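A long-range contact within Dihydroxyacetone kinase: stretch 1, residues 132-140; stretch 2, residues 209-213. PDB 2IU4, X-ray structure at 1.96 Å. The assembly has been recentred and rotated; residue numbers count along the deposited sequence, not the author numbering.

Stretch 1, residues 132-140: DDISVNAYN
Stretch 2, residues 209-213: SFGIG

Stretch 1 enters as a loop and turns into a helix. Asp-132 has phi/psi of -77/-20, Asp-133 is extended at -61/122, and Ile-134, at -94/7, takes the N-cap position. Ser-135 to Ala-138 are helical, with phi from -47 to -77 and psi from -32 to -49. Tyr-139 follows at -112/-1. Asn-140 leaves helical geometry with positive phi, 75/56. Ile-134 O accepts from Ala-138 N at 3.0 Å and, weakly, from Asn-137 N at 3.0 Å. Tyr-139 N donates to Ser-135 O at 3.0 Å. Asn-140 N makes a weak bond to Val-136 O at 2.9 Å.

Stretch 2 begins in a strand, with Ser-209 at -124/106 and Phe-210 at -86/147. Gly-211 breaks the extended run with phi/psi of 87/52. Ile-212 is extended again at -99/159, and Gly-213 lies at -104/-130.

The chain directions are opposed in register. Ser-135 CA lies 4.6 Å from Gly-211 CA, and Asp-133 CA lies 7.6 Å from Gly-213 CA. The contact buries 200 Å² in total, and no direct hydrogen bond crosses it.

Gly-211 allows the closest backbone approach. Its positive phi by itself favours glycine. An ideal CB would point toward stretch 1 and sit tightly, 3.1 Å from Tyr-139 CD2 and 3.3 Å from Ser-135 OG. With no such atom present, Ser-135 OG comes to 3.1 Å from Gly-211 CA, and Tyr-139 CE2 to 4.0 Å from the same Gly-211 CA.

Ser-135 has chi1 m (-65°) and Asp-133 has chi1 t (-172°) with chi2 17°. Both point toward stretch 2. Asp-133 OD1 accepts from Ser-135 N at 3.0 Å and from Ser-135 OG at 2.7 Å, so one carboxylate oxygen takes both the backbone N and the side-chain OG of the first helical residue. Water 1 links the stretches: it donates to Asp-133 OD1 at 2.7 Å and to Ile-212 O at 2.6 Å. The direct approach of Asp-133 OD2 to Ile-212 O is 4.0 Å. The water thus bridges two acceptors that could not bond to each other.

Tyr-139 has chi1 m (-58°) and chi2 -64°, and points toward stretch 2. It has the largest covered area of the contact, 55 Å². Tyr-139 OH lies 3.2 Å from Phe-210 CB. Tyr-139 CZ makes an apolar contact with Phe-210 CB at 3.6 Å. Phe-210 has chi1 m (-80°) and chi2 98°. Its CB points toward stretch 1, but the end of its side chain leads away. Ile-212, chi1 p (40°), points away, so its contacts here come from its backbone.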

# COMPACT_ATOMS: atom_id res chain seq x y z
N ASP B 132 -13.12 -6.54 -17.62
CA ASP B 132 -12.30 -7.72 -17.35
C ASP B 132 -12.96 -8.77 -16.46
O ASP B 132 -12.55 -9.92 -16.47
CB ASP B 132 -10.93 -7.35 -16.78
CG ASP B 132 -11.00 -6.40 -15.60
OD1 ASP B 132 -11.79 -5.43 -15.63
OD2 ASP B 132 -10.23 -6.62 -14.64
N ASP B 133 -13.97 -8.37 -15.70
CA ASP B 133 -14.63 -9.30 -14.80
C ASP B 133 -15.26 -10.48 -15.56
O ASP B 133 -16.11 -10.27 -16.43
CB ASP B 133 -15.71 -8.57 -14.00
CG ASP B 133 -16.33 -9.43 -12.90
OD1 ASP B 133 -15.73 -10.47 -12.53
OD2 ASP B 133 -17.41 -9.05 -12.40
N ILE B 134 -14.86 -11.71 -15.23
CA ILE B 134 -15.47 -12.87 -15.86
C ILE B 134 -16.64 -13.47 -15.06
O ILE B 134 -17.14 -14.53 -15.42
CB ILE B 134 -14.44 -13.98 -16.12
CG1 ILE B 134 -13.93 -14.53 -14.80
CG2 ILE B 134 -13.26 -13.43 -16.92
CD1 ILE B 134 -13.34 -15.92 -14.93
N SER B 135 -17.05 -12.79 -13.98
CA SER B 135 -18.12 -13.32 -13.11
C SER B 135 -19.33 -13.83 -13.85
O SER B 135 -19.82 -14.93 -13.57
CB SER B 135 -18.61 -12.24 -12.13
OG SER B 135 -17.59 -11.87 -11.23
N VAL B 136 -19.88 -13.04 -14.78
CA VAL B 136 -21.08 -13.51 -15.45
C VAL B 136 -20.92 -14.79 -16.26
O VAL B 136 -21.84 -15.59 -16.36
CB VAL B 136 -21.86 -12.42 -16.19
CG1 VAL B 136 -21.96 -11.21 -15.29
CG2 VAL B 136 -21.18 -12.07 -17.51
N ASN B 137 -19.74 -15.00 -16.84
CA ASN B 137 -19.50 -16.27 -17.55
C ASN B 137 -19.22 -17.43 -16.60
O ASN B 137 -19.60 -18.57 -16.87
CB ASN B 137 -18.37 -16.09 -18.55
CG ASN B 137 -18.75 -15.13 -19.68
OD1 ASN B 137 -17.98 -14.25 -20.03
ND2 ASN B 137 -19.94 -15.30 -20.23
N ALA B 138 -18.54 -17.14 -15.49
CA ALA B 138 -18.14 -18.16 -14.52
C ALA B 138 -19.40 -18.72 -13.88
O ALA B 138 -19.52 -19.93 -13.68
CB ALA B 138 -17.19 -17.56 -13.47
N TYR B 139 -20.35 -17.84 -13.58
CA TYR B 139 -21.52 -18.22 -12.78
C TYR B 139 -22.84 -18.22 -13.55
O TYR B 139 -23.89 -18.55 -12.99
CB TYR B 139 -21.55 -17.37 -11.50
CG TYR B 139 -20.26 -17.60 -10.74
CD1 TYR B 139 -19.98 -18.87 -10.24
CD2 TYR B 139 -19.32 -16.60 -10.55
CE1 TYR B 139 -18.81 -19.12 -9.56
CE2 TYR B 139 -18.13 -16.85 -9.86
CZ TYR B 139 -17.89 -18.13 -9.38
OH TYR B 139 -16.74 -18.46 -8.69
N ASN B 140 -22.78 -17.86 -14.83
CA ASN B 140 -23.90 -18.06 -15.77
C ASN B 140 -25.05 -17.07 -15.58
O ASN B 140 -26.21 -17.46 -15.39
CB ASN B 140 -24.39 -19.50 -15.77
CG ASN B 140 -23.35 -20.47 -16.30
OD1 ASN B 140 -22.54 -20.11 -17.16
ND2 ASN B 140 -23.36 -21.70 -15.80
N SER B 209 -18.38 -15.12 -0.98
CA SER B 209 -19.22 -14.68 -2.08
C SER B 209 -18.34 -14.51 -3.32
O SER B 209 -17.55 -13.57 -3.41
CB SER B 209 -19.93 -13.37 -1.71
OG SER B 209 -20.86 -12.94 -2.70
N PHE B 210 -18.46 -15.45 -4.25
CA PHE B 210 -17.65 -15.40 -5.46
C PHE B 210 -18.30 -14.53 -6.52
O PHE B 210 -19.53 -14.48 -6.62
CB PHE B 210 -17.47 -16.81 -6.03
CG PHE B 210 -16.41 -17.61 -5.33
CD1 PHE B 210 -16.75 -18.52 -4.35
CD2 PHE B 210 -15.07 -17.46 -5.65
CE1 PHE B 210 -15.79 -19.27 -3.70
CE2 PHE B 210 -14.09 -18.20 -5.01
CZ PHE B 210 -14.46 -19.12 -4.03
N GLY B 211 -17.48 -13.88 -7.32
CA GLY B 211 -17.96 -13.15 -8.48
C GLY B 211 -18.36 -11.76 -8.04
O GLY B 211 -19.47 -11.30 -8.30
N ILE B 212 -17.45 -11.07 -7.35
CA ILE B 212 -17.77 -9.76 -6.83
C ILE B 212 -17.23 -8.66 -7.74
O ILE B 212 -16.30 -8.86 -8.53
CB ILE B 212 -17.21 -9.52 -5.39
CG1 ILE B 212 -15.82 -10.10 -5.23
CG2 ILE B 212 -18.18 -9.99 -4.31
CD1 ILE B 212 -14.74 -9.12 -5.46
N GLY B 213 -17.81 -7.47 -7.60
CA GLY B 213 -17.24 -6.31 -8.27
C GLY B 213 -16.51 -5.44 -7.25
O GLY B 213 -15.70 -5.95 -6.49
O HOH W 1 -15.12 -10.75 -9.96